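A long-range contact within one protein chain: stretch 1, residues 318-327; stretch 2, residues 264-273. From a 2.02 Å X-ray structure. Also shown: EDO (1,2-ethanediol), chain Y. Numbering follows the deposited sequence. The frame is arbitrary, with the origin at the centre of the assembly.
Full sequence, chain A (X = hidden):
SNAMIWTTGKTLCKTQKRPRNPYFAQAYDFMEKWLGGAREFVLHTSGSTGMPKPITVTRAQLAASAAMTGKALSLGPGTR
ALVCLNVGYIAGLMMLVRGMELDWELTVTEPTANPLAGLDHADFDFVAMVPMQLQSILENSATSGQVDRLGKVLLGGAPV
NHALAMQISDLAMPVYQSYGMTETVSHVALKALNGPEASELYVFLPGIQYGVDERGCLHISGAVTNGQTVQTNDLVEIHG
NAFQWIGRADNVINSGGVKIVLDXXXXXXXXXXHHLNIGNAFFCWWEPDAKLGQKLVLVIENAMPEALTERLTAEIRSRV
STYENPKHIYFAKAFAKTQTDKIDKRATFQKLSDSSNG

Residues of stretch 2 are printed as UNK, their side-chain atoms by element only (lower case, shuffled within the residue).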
# COMPACT_ATOMS: atom_id res chain seq x y z
N SER A 318 28.17 21.87 1.00
CA SER A 318 29.18 20.82 1.01
C SER A 318 28.58 19.43 1.23
O SER A 318 29.26 18.41 1.04
CB SER A 318 30.23 21.09 2.09
OG SER A 318 31.01 22.23 1.77
N ARG A 319 27.32 19.40 1.65
CA ARG A 319 26.65 18.16 2.03
C ARG A 319 25.68 17.65 0.96
O ARG A 319 25.26 16.49 1.00
CB ARG A 319 25.92 18.36 3.36
CG ARG A 319 25.40 17.07 3.98
CD ARG A 319 24.46 17.34 5.15
NE ARG A 319 23.71 16.15 5.53
CZ ARG A 319 24.09 15.30 6.48
NH1 ARG A 319 25.22 15.51 7.15
NH2 ARG A 319 23.34 14.23 6.76
N VAL A 320 25.31 18.52 0.02
CA VAL A 320 24.32 18.16 -1.00
C VAL A 320 24.76 18.69 -2.37
O VAL A 320 25.54 19.63 -2.45
CB VAL A 320 22.91 18.72 -0.69
CG1 VAL A 320 22.48 18.38 0.74
CG2 VAL A 320 22.87 20.22 -0.94
N SER A 321 24.26 18.06 -3.42
CA SER A 321 24.47 18.55 -4.77
C SER A 321 23.92 19.97 -4.95
O SER A 321 22.93 20.36 -4.31
CB SER A 321 23.79 17.62 -5.79
OG SER A 321 23.75 18.25 -7.05
N THR A 322 24.55 20.74 -5.82
CA THR A 322 24.02 22.05 -6.16
C THR A 322 22.55 21.95 -6.59
O THR A 322 21.76 22.86 -6.35
CB THR A 322 24.88 22.76 -7.25
OG1 THR A 322 24.33 24.05 -7.54
CG2 THR A 322 24.93 21.93 -8.54
N TYR A 323 22.18 20.83 -7.22
CA TYR A 323 20.80 20.69 -7.69
C TYR A 323 19.79 20.52 -6.54
O TYR A 323 18.59 20.77 -6.73
CB TYR A 323 20.67 19.52 -8.67
CG TYR A 323 21.48 19.70 -9.93
CD1 TYR A 323 21.06 20.57 -10.93
CD2 TYR A 323 22.68 19.02 -10.11
CE1 TYR A 323 21.81 20.75 -12.08
CE2 TYR A 323 23.43 19.19 -11.26
CZ TYR A 323 22.99 20.05 -12.24
OH TYR A 323 23.74 20.22 -13.39
N GLU A 324 20.26 20.08 -5.36
CA GLU A 324 19.39 19.88 -4.19
C GLU A 324 19.65 20.86 -3.04
O GLU A 324 19.16 20.67 -1.92
CB GLU A 324 19.46 18.42 -3.72
CG GLU A 324 19.03 17.47 -4.84
CD GLU A 324 19.06 16.02 -4.46
OE1 GLU A 324 19.05 15.69 -3.25
OE2 GLU A 324 19.09 15.20 -5.40
N ASN A 325 20.41 21.90 -3.35
CA ASN A 325 20.78 22.96 -2.42
C ASN A 325 19.71 24.07 -2.48
O ASN A 325 19.36 24.54 -3.57
CB ASN A 325 22.14 23.51 -2.88
CG ASN A 325 22.76 24.47 -1.90
OD1 ASN A 325 22.33 24.56 -0.75
ND2 ASN A 325 23.77 25.21 -2.35
N PRO A 326 19.16 24.49 -1.32
CA PRO A 326 18.20 25.61 -1.32
C PRO A 326 18.79 26.82 -2.04
O PRO A 326 19.93 27.18 -1.77
CB PRO A 326 18.04 25.92 0.17
CG PRO A 326 18.34 24.60 0.87
CD PRO A 326 19.37 23.91 0.02
N LYS A 327 18.01 27.45 -2.93
CA LYS A 327 18.54 28.52 -3.79
C LYS A 327 18.39 29.90 -3.15
O LYS A 327 18.83 30.91 -3.70
CB LYS A 327 17.85 28.51 -5.15
CG LYS A 327 17.93 27.18 -5.87
CD LYS A 327 19.33 26.89 -6.36
CE LYS A 327 19.42 25.50 -6.97
NZ LYS A 327 20.79 25.24 -7.46
N UNK A 264 12.91 14.88 3.31
CA UNK A 264 14.24 14.26 3.22
C UNK A 264 15.33 15.31 3.16
O UNK A 264 16.36 15.19 3.82
n UNK A 264 12.98 10.00 1.02
o UNK A 264 14.46 11.39 0.05
c UNK A 264 14.34 13.33 2.01
c UNK A 264 13.52 12.07 2.15
c UNK A 264 13.69 11.12 0.98
N UNK A 265 15.11 16.35 2.37
CA UNK A 265 16.10 17.42 2.33
C UNK A 265 16.15 18.12 3.69
O UNK A 265 17.23 18.51 4.15
c UNK A 265 17.10 19.29 0.97
c UNK A 265 18.32 18.53 0.47
c UNK A 265 15.88 18.40 1.13
c UNK A 265 14.62 19.23 1.29
N UNK A 266 14.99 18.22 4.35
CA UNK A 266 14.93 18.82 5.69
C UNK A 266 15.82 18.05 6.67
O UNK A 266 16.54 18.66 7.46
o UNK A 266 11.55 20.22 6.15
c UNK A 266 13.50 18.85 6.22
c UNK A 266 12.77 20.13 5.87
o UNK A 266 13.41 21.06 5.33
N UNK A 267 15.78 16.71 6.61
CA UNK A 267 16.57 15.88 7.52
C UNK A 267 18.06 16.12 7.29
O UNK A 267 18.84 16.18 8.23
o UNK A 267 15.43 11.73 7.08
c UNK A 267 14.80 14.00 7.63
n UNK A 267 13.31 12.07 7.76
c UNK A 267 16.26 14.38 7.37
c UNK A 267 14.54 12.50 7.46
N UNK A 268 18.44 16.25 6.03
CA UNK A 268 19.83 16.55 5.66
C UNK A 268 20.31 17.91 6.16
O UNK A 268 21.44 18.05 6.65
c UNK A 268 20.03 16.43 4.15
n UNK A 268 20.49 11.25 1.48
c UNK A 268 20.78 12.50 1.81
n UNK A 268 22.03 12.83 2.12
n UNK A 268 19.83 13.42 1.83
c UNK A 268 20.11 14.99 3.70
c UNK A 268 20.05 14.83 2.19
N UNK A 269 19.46 18.92 6.04
CA UNK A 269 19.78 20.24 6.58
C UNK A 269 19.78 20.25 8.11
O UNK A 269 20.58 20.96 8.74
c UNK A 269 18.86 22.55 6.89
c UNK A 269 19.17 21.60 4.59
c UNK A 269 18.09 22.29 3.83
c UNK A 269 18.81 21.29 6.04
N UNK A 270 18.90 19.46 8.72
CA UNK A 270 18.85 19.36 10.18
C UNK A 270 20.19 18.93 10.76
O UNK A 270 20.63 19.48 11.77
c UNK A 270 17.74 18.41 10.61
N UNK A 271 20.84 17.95 10.14
CA UNK A 271 22.15 17.51 10.60
C UNK A 271 23.16 18.66 10.55
O UNK A 271 24.07 18.74 11.38
c UNK A 271 22.65 16.32 9.78
N UNK A 272 23.00 19.56 9.58
CA UNK A 272 23.86 20.73 9.50
C UNK A 272 23.58 21.70 10.65
O UNK A 272 24.51 22.14 11.32
c UNK A 272 24.37 22.83 8.21
c UNK A 272 23.70 21.46 8.15
c UNK A 272 24.27 20.60 7.03
N UNK A 273 22.31 22.03 10.87
CA UNK A 273 21.94 22.89 12.01
C UNK A 273 22.48 22.34 13.33
O UNK A 273 23.12 23.05 14.09
c UNK A 273 19.96 24.06 9.87
c UNK A 273 18.66 26.20 11.04
c UNK A 273 19.43 25.07 9.08
c UNK A 273 18.78 26.14 9.67
c UNK A 273 19.85 24.12 11.24
c UNK A 273 20.42 23.03 12.10
c UNK A 273 19.19 25.19 11.82
C1 EDO Y . 18.69 12.27 -6.89
O1 EDO Y . 17.81 12.01 -7.98
C2 EDO Y . 17.90 12.63 -5.64
O2 EDO Y . 18.77 12.56 -4.51

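Position 264 carries three carbons in a row, the third bearing one oxygen and one nitrogen. The side chain does not reach stretch 1. A terminal amide on a chain of this length is glutamine, Gln264, and it is exposed.

Position 265 has four carbons, forked at the first, with one arm two carbons long. Its end reaches stretch 1 at residues 320 and 324. This branching is isoleucine, Ile265. Its CD1 lies 3.3 Å from Glu324 O and 4.2 Å from Val320 CG1. The chi1 rotamer is t and chi2 is p.

Position 266 has two carbons, the second carrying two oxygens. It is out of reach of stretch 1. That is a short carboxylate, aspartate, Asp266. Its OD1 is hydrogen-bonded elsewhere in the structure.

Position 267 again has three carbons, the third with one oxygen and one nitrogen. The CA-to-CB bond points sideways, the end of the side chain leads away, and no contact is made. It is glutamine, Gln267.

Position 268 has three carbons, then a nitrogen, then a carbon carrying two more nitrogens. The CB at 268 lies 3.9 Å from Arg319 NE. A guanidinium on a long arm makes this arginine, Arg268. Its backbone Arg268 O is closer to Arg319 NE, at 3.2 Å, but the angle is poor and no hydrogen bond forms.

Position 269 has four carbons, forked at the first, with one arm two carbons long. Its CA-to-CB bond points away from stretch 1, yet the end comes nearer, and an end carbon meets Pro326. It is a second isoleucine, Ile269. With chi1 m and chi2 t, Ile269 CD1 reaches Pro326 CG at 3.8 Å.

Position 270 has a single side-chain carbon. The CA-to-CB bond points away, and the carbon touches nothing on stretch 1. It is alanine, Ala270.

Position 271 also has one carbon, and here the CA-to-CB bond points toward stretch 1. The CB at 271 lies over one face of the Arg319 guanidinium, 3.7 Å from Arg319 NH2. It is alanine, Ala271.

Position 272 has one carbon carrying two more, and an end carbon meets Arg319. This is valine, Val272. The CA-to-CB bond of Val272 points sideways, and its CG2 packs 3.8 Å from Arg319 CD.

Position 273 has one carbon and then a ring of six carbons. The side chain is out of reach of stretch 1. It is phenylalanine, Phe273, and the residue is buried.

The contact is made by packing, with no hydrogen bond across it. The helix places 265, 268, 269, 271 and 272 against stretch 1. The Arg319 side chain is extended, with chi1, chi2 and chi3 all t, and runs across the helix. Its CD lies by Val272 and its guanidinium by Ala271. The two isoleucines take the other part, against Val320, Glu324 and Pro326. Together the two stretches bury 380 Å², both sides summed.

Stretch 2, residues 264-273: QIDQRIAAVF
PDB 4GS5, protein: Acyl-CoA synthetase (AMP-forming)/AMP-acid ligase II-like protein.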